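PDB 3BW2: 2-nitropropane dioxygenase from Streptomyces ansochromogenes, which is an FMN-dependent enzyme with a TIM-barrel fold that oxidises nitroalkanes and probably uses molecular oxygen to denitrify alkyl nitronates such as propionate 3-nitronate. Local coordinates for residues A[127-132]-A[170-175]; A[327-332]-A[337-342]. All coordinates share one frame; numbering follows the deposited sequence.

Overall arrangement
The two contacts come one after the other along a single TIM-barrel chain. Contact 1 lies near the centre of the chain. It joins the ends of strands 125-129 and 168-172, two members of the parallel sheet with strand 147-152 between them, and it forms part of the FMN pocket. Contact 2 follows much later and lies near the periphery. There the loop after helix 296-311 meets helix 333-350, the last helix of the chain. The centres of the two contacts are 24 Å apart, and their nearest atoms are about 11 Å apart, so they do not touch. Contact 1 thus helps to hold the cofactor, while contact 2 packs the final helix against the loop that leads into it.

Contact 1. Residues A[127-132]-A[170-175]; sequences SFHFGV and IAQGVE. With FMN (flavin mononucleotide), chain B.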
ATOM      1  N   SER A 127       6.890  -5.315  22.725  1.00 18.28           N
ATOM      2  CA  SER A 127       6.014  -4.628  21.782  1.00 19.22           C
ATOM      3  C   SER A 127       4.582  -5.076  22.041  1.00 18.89           C
ATOM      4  O   SER A 127       4.351  -6.158  22.578  1.00 19.88           O
ATOM      5  CB  SER A 127       6.420  -4.921  20.329  1.00 18.33           C
ATOM      6  OG  SER A 127       6.234  -6.286  19.999  1.00 18.00           O
ATOM      7  N   PHE A 128       3.625  -4.236  21.669  1.00 18.89           N
ATOM      8  CA  PHE A 128       2.214  -4.537  21.886  1.00 18.51           C
ATOM      9  C   PHE A 128       1.450  -4.497  20.574  1.00 18.74           C
ATOM     10  O   PHE A 128       1.748  -3.683  19.704  1.00 16.23           O
ATOM     11  CB  PHE A 128       1.609  -3.518  22.857  1.00 16.75           C
ATOM     12  CG  PHE A 128       2.241  -3.529  24.222  1.00 17.85           C
ATOM     13  CD1 PHE A 128       1.693  -4.286  25.249  1.00 20.38           C
ATOM     14  CD2 PHE A 128       3.392  -2.791  24.476  1.00 17.04           C
ATOM     15  CE1 PHE A 128       2.286  -4.311  26.517  1.00 19.83           C
ATOM     16  CE2 PHE A 128       3.989  -2.807  25.733  1.00 19.78           C
ATOM     17  CZ  PHE A 128       3.433  -3.570  26.756  1.00 20.01           C
ATOM     18  N   HIS A 129       0.457  -5.372  20.444  1.00 18.77           N
ATOM     19  CA  HIS A 129      -0.351  -5.427  19.235  1.00 18.75           C
ATOM     20  C   HIS A 129      -1.828  -5.356  19.608  1.00 19.01           C
ATOM     21  O   HIS A 129      -2.218  -5.782  20.697  1.00 19.02           O
ATOM     22  CB  HIS A 129      -0.068  -6.729  18.471  1.00 18.88           C
ATOM     23  CG  HIS A 129      -0.177  -6.592  16.982  1.00 18.68           C
ATOM     24  ND1 HIS A 129      -1.085  -7.308  16.229  1.00 20.30           N
ATOM     25  CD2 HIS A 129       0.519  -5.830  16.106  1.00 17.53           C
ATOM     26  CE1 HIS A 129      -0.942  -6.993  14.952  1.00 17.14           C
ATOM     27  NE2 HIS A 129       0.026  -6.098  14.850  1.00 20.28           N
ATOM     28  N   PHE A 130      -2.633  -4.801  18.702  1.00 18.22           N
ATOM     29  CA  PHE A 130      -4.081  -4.658  18.879  1.00 18.89           C
ATOM     30  C   PHE A 130      -4.465  -3.554  19.863  1.00 20.06           C
ATOM     31  O   PHE A 130      -5.462  -3.665  20.578  1.00 21.33           O
ATOM     32  CB  PHE A 130      -4.709  -5.981  19.333  1.00 16.97           C
ATOM     33  CG  PHE A 130      -4.523  -7.117  18.361  1.00 19.15           C
ATOM     34  CD1 PHE A 130      -4.924  -6.994  17.036  1.00 20.28           C
ATOM     35  CD2 PHE A 130      -3.975  -8.326  18.784  1.00 16.53           C
ATOM     36  CE1 PHE A 130      -4.785  -8.061  16.141  1.00 20.21           C
ATOM     37  CE2 PHE A 130      -3.831  -9.393  17.905  1.00 20.54           C
ATOM     38  CZ  PHE A 130      -4.238  -9.261  16.577  1.00 19.70           C
ATOM     39  N   GLY A 131      -3.676  -2.487  19.898  1.00 18.90           N
ATOM     40  CA  GLY A 131      -3.989  -1.397  20.801  1.00 19.51           C
ATOM     41  C   GLY A 131      -2.792  -0.808  21.514  1.00 19.42           C
ATOM     42  O   GLY A 131      -1.649  -1.140  21.210  1.00 19.18           O
ATOM     43  N   VAL A 132      -3.071   0.062  22.480  1.00 20.02           N
ATOM     44  CA  VAL A 132      -2.043   0.738  23.257  1.00 20.44           C
ATOM     45  C   VAL A 132      -2.237   0.485  24.753  1.00 21.98           C
ATOM     46  O   VAL A 132      -3.349   0.593  25.273  1.00 22.12           O
ATOM     47  CB  VAL A 132      -2.099   2.269  23.039  1.00 22.44           C
ATOM     48  CG1 VAL A 132      -0.890   2.928  23.679  1.00 19.57           C
ATOM     49  CG2 VAL A 132      -2.171   2.588  21.554  1.00 22.29           C
ATOM     50  N   ILE A 170       5.557   1.278  15.672  1.00 19.54           N
ATOM     51  CA  ILE A 170       5.758   0.421  14.513  1.00 17.05           C
ATOM     52  C   ILE A 170       4.689   0.809  13.498  1.00 17.49           C
ATOM     53  O   ILE A 170       3.509   0.553  13.710  1.00 16.43           O
ATOM     54  CB  ILE A 170       5.569  -1.064  14.862  1.00 17.07           C
ATOM     55  CG1 ILE A 170       6.572  -1.481  15.947  1.00 18.13           C
ATOM     56  CG2 ILE A 170       5.743  -1.912  13.607  1.00 17.22           C
ATOM     57  CD1 ILE A 170       6.276  -2.840  16.567  1.00 14.82           C
ATOM     58  N   ALA A 171       5.099   1.443  12.405  1.00 17.46           N
ATOM     59  CA  ALA A 171       4.154   1.843  11.367  1.00 16.53           C
ATOM     60  C   ALA A 171       3.963   0.645  10.450  1.00 15.66           C
ATOM     61  O   ALA A 171       4.810   0.354   9.605  1.00 14.79           O
ATOM     62  CB  ALA A 171       4.697   3.045  10.581  1.00 15.46           C
ATOM     63  N   GLN A 172       2.852  -0.056  10.637  1.00 16.59           N
ATOM     64  CA  GLN A 172       2.550  -1.238   9.846  1.00 17.37           C
ATOM     65  C   GLN A 172       1.622  -0.894   8.685  1.00 17.02           C
ATOM     66  O   GLN A 172       0.467  -0.517   8.892  1.00 17.44           O
ATOM     67  CB  GLN A 172       1.905  -2.305  10.732  1.00 15.28           C
ATOM     68  CG  GLN A 172       1.514  -3.578   9.996  1.00 15.71           C
ATOM     69  CD  GLN A 172       0.491  -4.381  10.767  1.00 17.78           C
ATOM     70  OE1 GLN A 172      -0.511  -3.832  11.235  1.00 16.79           O
ATOM     71  NE2 GLN A 172       0.727  -5.688  10.900  1.00 16.18           N
ATOM     72  N   GLY A 173       2.138  -1.035   7.466  1.00 17.34           N
ATOM     73  CA  GLY A 173       1.357  -0.728   6.279  1.00 17.30           C
ATOM     74  C   GLY A 173       0.359  -1.803   5.892  1.00 17.80           C
ATOM     75  O   GLY A 173       0.343  -2.899   6.460  1.00 16.65           O
ATOM     76  N   VAL A 174      -0.468  -1.493   4.901  1.00 16.20           N
ATOM     77  CA  VAL A 174      -1.494  -2.421   4.443  1.00 15.90           C
ATOM     78  C   VAL A 174      -0.908  -3.696   3.828  1.00 15.40           C
ATOM     79  O   VAL A 174      -1.565  -4.739   3.811  1.00 15.61           O
ATOM     80  CB  VAL A 174      -2.436  -1.728   3.416  1.00 15.27           C
ATOM     81  CG1 VAL A 174      -1.731  -1.568   2.081  1.00 15.03           C
ATOM     82  CG2 VAL A 174      -3.718  -2.518   3.264  1.00 17.40           C
ATOM     83  N   GLU A 175       0.327  -3.619   3.341  1.00 15.82           N
ATOM     84  CA  GLU A 175       0.981  -4.769   2.708  1.00 17.12           C
ATOM     85  C   GLU A 175       1.384  -5.882   3.676  1.00 16.38           C
ATOM     86  O   GLU A 175       1.640  -7.012   3.257  1.00 14.83           O
ATOM     87  CB  GLU A 175       2.238  -4.319   1.955  1.00 17.36           C
ATOM     88  CG  GLU A 175       2.018  -3.184   0.967  1.00 19.16           C
ATOM     89  CD  GLU A 175       2.399  -1.837   1.545  1.00 18.54           C
ATOM     90  OE1 GLU A 175       1.866  -1.470   2.612  1.00 18.20           O
ATOM     91  OE2 GLU A 175       3.236  -1.150   0.929  1.00 18.75           O
TER
HETATM   92  N1  FMN B 370       2.634  -9.038  14.816  1.00 17.88           N
HETATM   93  C2  FMN B 370       2.528  -8.993  16.217  1.00 19.62           C
HETATM   94  O2  FMN B 370       2.650  -7.924  16.809  1.00 18.13           O
HETATM   95  N3  FMN B 370       2.294 -10.148  16.945  1.00 18.73           N
HETATM   96  C4  FMN B 370       2.162 -11.393  16.351  1.00 20.36           C
HETATM   97  O4  FMN B 370       1.959 -12.403  17.050  1.00 18.98           O
HETATM   98  C4A FMN B 370       2.280 -11.464  14.936  1.00 20.06           C
HETATM   99  N5  FMN B 370       2.184 -12.687  14.275  1.00 20.55           N
HETATM  100  C5A FMN B 370       2.328 -12.785  12.888  1.00 18.64           C
HETATM  101  C6  FMN B 370       2.246 -14.056  12.264  1.00 18.27           C
HETATM  102  C7  FMN B 370       2.393 -14.225  10.843  1.00 18.33           C
HETATM  103  C7M FMN B 370       3.065 -15.562  10.448  1.00 16.34           C
HETATM  104  C8  FMN B 370       2.671 -13.014  10.107  1.00 17.52           C
HETATM  105  C8M FMN B 370       3.512 -12.992   8.831  1.00 14.91           C
HETATM  106  C9  FMN B 370       2.732 -11.722  10.718  1.00 17.29           C
HETATM  107  C9A FMN B 370       2.565 -11.602  12.119  1.00 18.30           C
HETATM  108  N10 FMN B 370       2.641 -10.345  12.778  1.00 19.13           N
HETATM  109  C10 FMN B 370       2.515 -10.266  14.181  1.00 18.69           C
HETATM  110  C1' FMN B 370       2.705  -9.045  11.973  1.00 15.89           C
HETATM  111  C2' FMN B 370       4.184  -8.584  11.950  1.00 14.30           C
HETATM  112  O2' FMN B 370       4.461  -7.882  13.152  1.00 14.05           O
HETATM  113  C3' FMN B 370       4.491  -7.595  10.773  1.00 14.69           C
HETATM  114  O3' FMN B 370       3.596  -6.493  10.930  1.00 15.38           O
HETATM  115  C4' FMN B 370       4.287  -8.190   9.370  1.00 13.56           C
HETATM  116  O4' FMN B 370       4.915  -9.472   9.345  1.00 13.23           O
HETATM  117  C5' FMN B 370       4.919  -7.270   8.283  1.00 13.81           C
HETATM  118  O5' FMN B 370       4.746  -7.811   6.942  1.00 11.87           O
HETATM  119  P   FMN B 370       5.726  -8.860   6.159  1.00 17.32           P
HETATM  120  O1P FMN B 370       6.866  -8.215   6.871  1.00 17.59           O
HETATM  121  O2P FMN B 370       5.033  -8.240   4.960  1.00 15.43           O
HETATM  122  O3P FMN B 370       4.968  -9.926   6.928  1.00 16.02           O
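In the FMN pocket, the imidazole of His129 and the amide of Gln172 approach each other beside the cofactor. Gln172 NE2 lies at the edge of the His129 ring, 4.0 Å from His129 NE2, too far for a hydrogen bond. The ring turns one face to the flavin pyrimidine. FMN O2 sits over that face, 3.1 Å from His129 CD2. The neighbouring ring of Phe130 carries His129 ND1 over its centre.

Gln172 reaches the ribityl chain because its CG is anti to the backbone N (chi1 179°) and the chain stays extended beyond it. Gln172 NE2 donates to FMN O3' over 3.0 Å, with a bent N-H...O angle of 142°. It also donates to His179 O, while OE1 accepts from Gly181 N, so the amide is fixed in its rotation.

The two segments carry the C-terminal ends of barrel strands 125-129 and 168-172. Strand 147-152 runs between them, and its Thr151 touches His129, Ile170 and Gln172. Two residues earlier on each strand, Ser127 CB meets Ile170 CD1 at 4.3 Å, a loose apolar touch. Ser127 OG is hydrogen-bonded to Asn68 ND2, and the OD1 of that same Asn68 is hydrogen-bonded to FMN.

Contact 2. Residues A[327-332]-A[337-342]; sequences MARELP and VEVLAA
Arg329 leaves the loop 327-332 and brings its guanidinium up to Val339 and Leu340 of the helical segment 337-342. Its chain bends at chi3 (-81°), which turns the flat end toward the helix.

The helical segment begins with Val337. Its side chain points away from the loop. Val337 O accepts the first helical bond here, from Ala341 N at 2.8 Å. Glu338 O accepts the next helical bond, from Ala342 N at 3.0 Å.

Val339 brings the closest touch. Val339 CG1, anti to the backbone N (chi1 175°), comes within 3.3 Å of Arg329 NH1 and meets the guanidinium obliquely. The side chains of Arg329 and Val339 approach from opposite directions. Leu340 follows with Leu340 CD2 at the edge of the guanidinium, near its plane, 3.6 Å from Arg329 NH2. These are van der Waals contacts with methyl groups. The charge of Arg329 is met further along the helix, where NH1 forms a salt bridge with Glu343 OE1, and NH2 adds a weak hydrogen bond to Met218 O.

Pro332 is the N-cap of helix 333-350, and Leu331 and Arg329 also rest on Leu336 in its first turns. The loop 327-332 thus runs directly into the helix that its own arginine touches further on. Because Met218 lies between barrel strand 211-214 and helix 220-228, Arg329 spans from that connection to the last helix of the chain.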
ATOM      1  N   MET A 327       8.675 -13.244  -2.921  1.00 22.10           N
ATOM      2  CA  MET A 327      10.113 -12.975  -2.860  1.00 22.47           C
ATOM      3  C   MET A 327      10.773 -13.667  -1.664  1.00 21.86           C
ATOM      4  O   MET A 327      11.937 -13.413  -1.352  1.00 20.96           O
ATOM      5  CB  MET A 327      10.370 -11.468  -2.761  1.00 24.35           C
ATOM      6  CG  MET A 327       9.681 -10.635  -3.830  1.00 28.70           C
ATOM      7  SD  MET A 327       9.975  -8.846  -3.648  1.00 32.86           S
ATOM      8  CE  MET A 327      11.466  -8.677  -4.595  1.00 32.62           C
ATOM      9  N   ALA A 328      10.029 -14.540  -0.991  1.00 22.42           N
ATOM     10  CA  ALA A 328      10.562 -15.245   0.169  1.00 22.65           C
ATOM     11  C   ALA A 328      11.760 -16.114  -0.205  1.00 25.05           C
ATOM     12  O   ALA A 328      11.785 -16.734  -1.269  1.00 24.24           O
ATOM     13  CB  ALA A 328       9.477 -16.099   0.806  1.00 23.40           C
ATOM     14  N   ARG A 329      12.753 -16.155   0.677  1.00 23.92           N
ATOM     15  CA  ARG A 329      13.953 -16.948   0.439  1.00 26.48           C
ATOM     16  C   ARG A 329      14.139 -17.979   1.558  1.00 26.24           C
ATOM     17  O   ARG A 329      14.062 -17.647   2.738  1.00 24.70           O
ATOM     18  CB  ARG A 329      15.167 -16.014   0.325  1.00 27.44           C
ATOM     19  CG  ARG A 329      15.121 -15.139  -0.928  1.00 27.08           C
ATOM     20  CD  ARG A 329      16.318 -14.200  -1.064  1.00 30.32           C
ATOM     21  NE  ARG A 329      16.177 -12.989  -0.259  1.00 29.37           N
ATOM     22  CZ  ARG A 329      16.933 -11.905  -0.409  1.00 30.43           C
ATOM     23  NH1 ARG A 329      17.885 -11.887  -1.337  1.00 31.51           N
ATOM     24  NH2 ARG A 329      16.730 -10.834   0.354  1.00 24.02           N
ATOM     25  N   GLU A 330      14.367 -19.232   1.173  1.00 26.43           N
ATOM     26  CA  GLU A 330      14.534 -20.321   2.132  1.00 28.21           C
ATOM     27  C   GLU A 330      15.991 -20.622   2.458  1.00 28.25           C
ATOM     28  O   GLU A 330      16.690 -21.274   1.687  1.00 28.01           O
ATOM     29  CB  GLU A 330      13.874 -21.595   1.601  1.00 31.11           C
ATOM     30  CG  GLU A 330      12.395 -21.456   1.286  1.00 35.31           C
ATOM     31  CD  GLU A 330      11.834 -22.693   0.606  1.00 39.95           C
ATOM     32  OE1 GLU A 330      12.353 -23.068  -0.469  1.00 41.92           O
ATOM     33  OE2 GLU A 330      10.879 -23.291   1.142  1.00 41.52           O
ATOM     34  N   LEU A 331      16.434 -20.157   3.617  1.00 27.30           N
ATOM     35  CA  LEU A 331      17.802 -20.369   4.068  1.00 25.60           C
ATOM     36  C   LEU A 331      17.842 -20.040   5.549  1.00 23.32           C
ATOM     37  O   LEU A 331      16.837 -19.605   6.105  1.00 21.53           O
ATOM     38  CB  LEU A 331      18.756 -19.456   3.291  1.00 28.59           C
ATOM     39  CG  LEU A 331      18.285 -18.036   2.961  1.00 29.69           C
ATOM     40  CD1 LEU A 331      17.857 -17.308   4.207  1.00 32.70           C
ATOM     41  CD2 LEU A 331      19.414 -17.289   2.276  1.00 33.16           C
ATOM     42  N   PRO A 332      18.993 -20.251   6.213  1.00 22.18           N
ATOM     43  CA  PRO A 332      19.077 -19.942   7.646  1.00 21.40           C
ATOM     44  C   PRO A 332      18.800 -18.457   7.870  1.00 19.77           C
ATOM     45  O   PRO A 332      19.206 -17.616   7.064  1.00 19.20           O
ATOM     46  CB  PRO A 332      20.515 -20.317   8.002  1.00 20.33           C
ATOM     47  CG  PRO A 332      20.824 -21.425   7.024  1.00 22.50           C
ATOM     48  CD  PRO A 332      20.233 -20.895   5.739  1.00 21.19           C
ATOM     49  N   VAL A 337      19.875 -12.434   7.169  1.00 20.22           N
ATOM     50  CA  VAL A 337      20.238 -11.135   7.714  1.00 18.79           C
ATOM     51  C   VAL A 337      21.458 -10.621   6.957  1.00 20.65           C
ATOM     52  O   VAL A 337      21.535  -9.440   6.616  1.00 20.03           O
ATOM     53  CB  VAL A 337      20.565 -11.224   9.221  1.00 19.34           C
ATOM     54  CG1 VAL A 337      21.134  -9.896   9.708  1.00 15.43           C
ATOM     55  CG2 VAL A 337      19.299 -11.575  10.007  1.00 15.92           C
ATOM     56  N   GLU A 338      22.403 -11.522   6.680  1.00 20.48           N
ATOM     57  CA  GLU A 338      23.615 -11.160   5.952  1.00 21.91           C
ATOM     58  C   GLU A 338      23.285 -10.683   4.540  1.00 21.94           C
ATOM     59  O   GLU A 338      23.841  -9.688   4.070  1.00 22.12           O
ATOM     60  CB  GLU A 338      24.578 -12.352   5.889  1.00 24.09           C
ATOM     61  CG  GLU A 338      25.103 -12.778   7.255  1.00 26.61           C
ATOM     62  CD  GLU A 338      25.975 -14.023   7.192  1.00 29.10           C
ATOM     63  OE1 GLU A 338      26.456 -14.460   8.264  1.00 29.17           O
ATOM     64  OE2 GLU A 338      26.182 -14.561   6.078  1.00 27.78           O
ATOM     65  N   VAL A 339      22.384 -11.390   3.863  1.00 20.77           N
ATOM     66  CA  VAL A 339      21.992 -11.000   2.513  1.00 19.48           C
ATOM     67  C   VAL A 339      21.285  -9.646   2.565  1.00 19.14           C
ATOM     68  O   VAL A 339      21.566  -8.755   1.763  1.00 17.69           O
ATOM     69  CB  VAL A 339      21.045 -12.040   1.876  1.00 22.36           C
ATOM     70  CG1 VAL A 339      20.558 -11.545   0.522  1.00 23.09           C
ATOM     71  CG2 VAL A 339      21.766 -13.365   1.717  1.00 23.70           C
ATOM     72  N   LEU A 340      20.361  -9.489   3.509  1.00 18.29           N
ATOM     73  CA  LEU A 340      19.645  -8.224   3.640  1.00 18.15           C
ATOM     74  C   LEU A 340      20.628  -7.091   3.924  1.00 17.61           C
ATOM     75  O   LEU A 340      20.500  -5.994   3.373  1.00 18.19           O
ATOM     76  CB  LEU A 340      18.602  -8.312   4.759  1.00 16.81           C
ATOM     77  CG  LEU A 340      17.434  -9.277   4.505  1.00 16.14           C
ATOM     78  CD1 LEU A 340      16.592  -9.421   5.767  1.00 13.58           C
ATOM     79  CD2 LEU A 340      16.580  -8.756   3.345  1.00 17.00           C
ATOM     80  N   ALA A 341      21.614  -7.359   4.776  1.00 17.20           N
ATOM     81  CA  ALA A 341      22.617  -6.352   5.121  1.00 17.95           C
ATOM     82  C   ALA A 341      23.414  -5.932   3.888  1.00 18.60           C
ATOM     83  O   ALA A 341      23.718  -4.754   3.705  1.00 20.32           O
ATOM     84  CB  ALA A 341      23.557  -6.891   6.189  1.00 16.80           C
ATOM     85  N   ALA A 342      23.750  -6.902   3.044  1.00 19.43           N
ATOM     86  CA  ALA A 342      24.505  -6.632   1.829  1.00 20.43           C
ATOM     87  C   ALA A 342      23.662  -5.836   0.842  1.00 21.07           C
ATOM     88  O   ALA A 342      24.159  -4.927   0.180  1.00 21.19           O
ATOM     89  CB  ALA A 342      24.952  -7.940   1.190  1.00 19.30           C
TER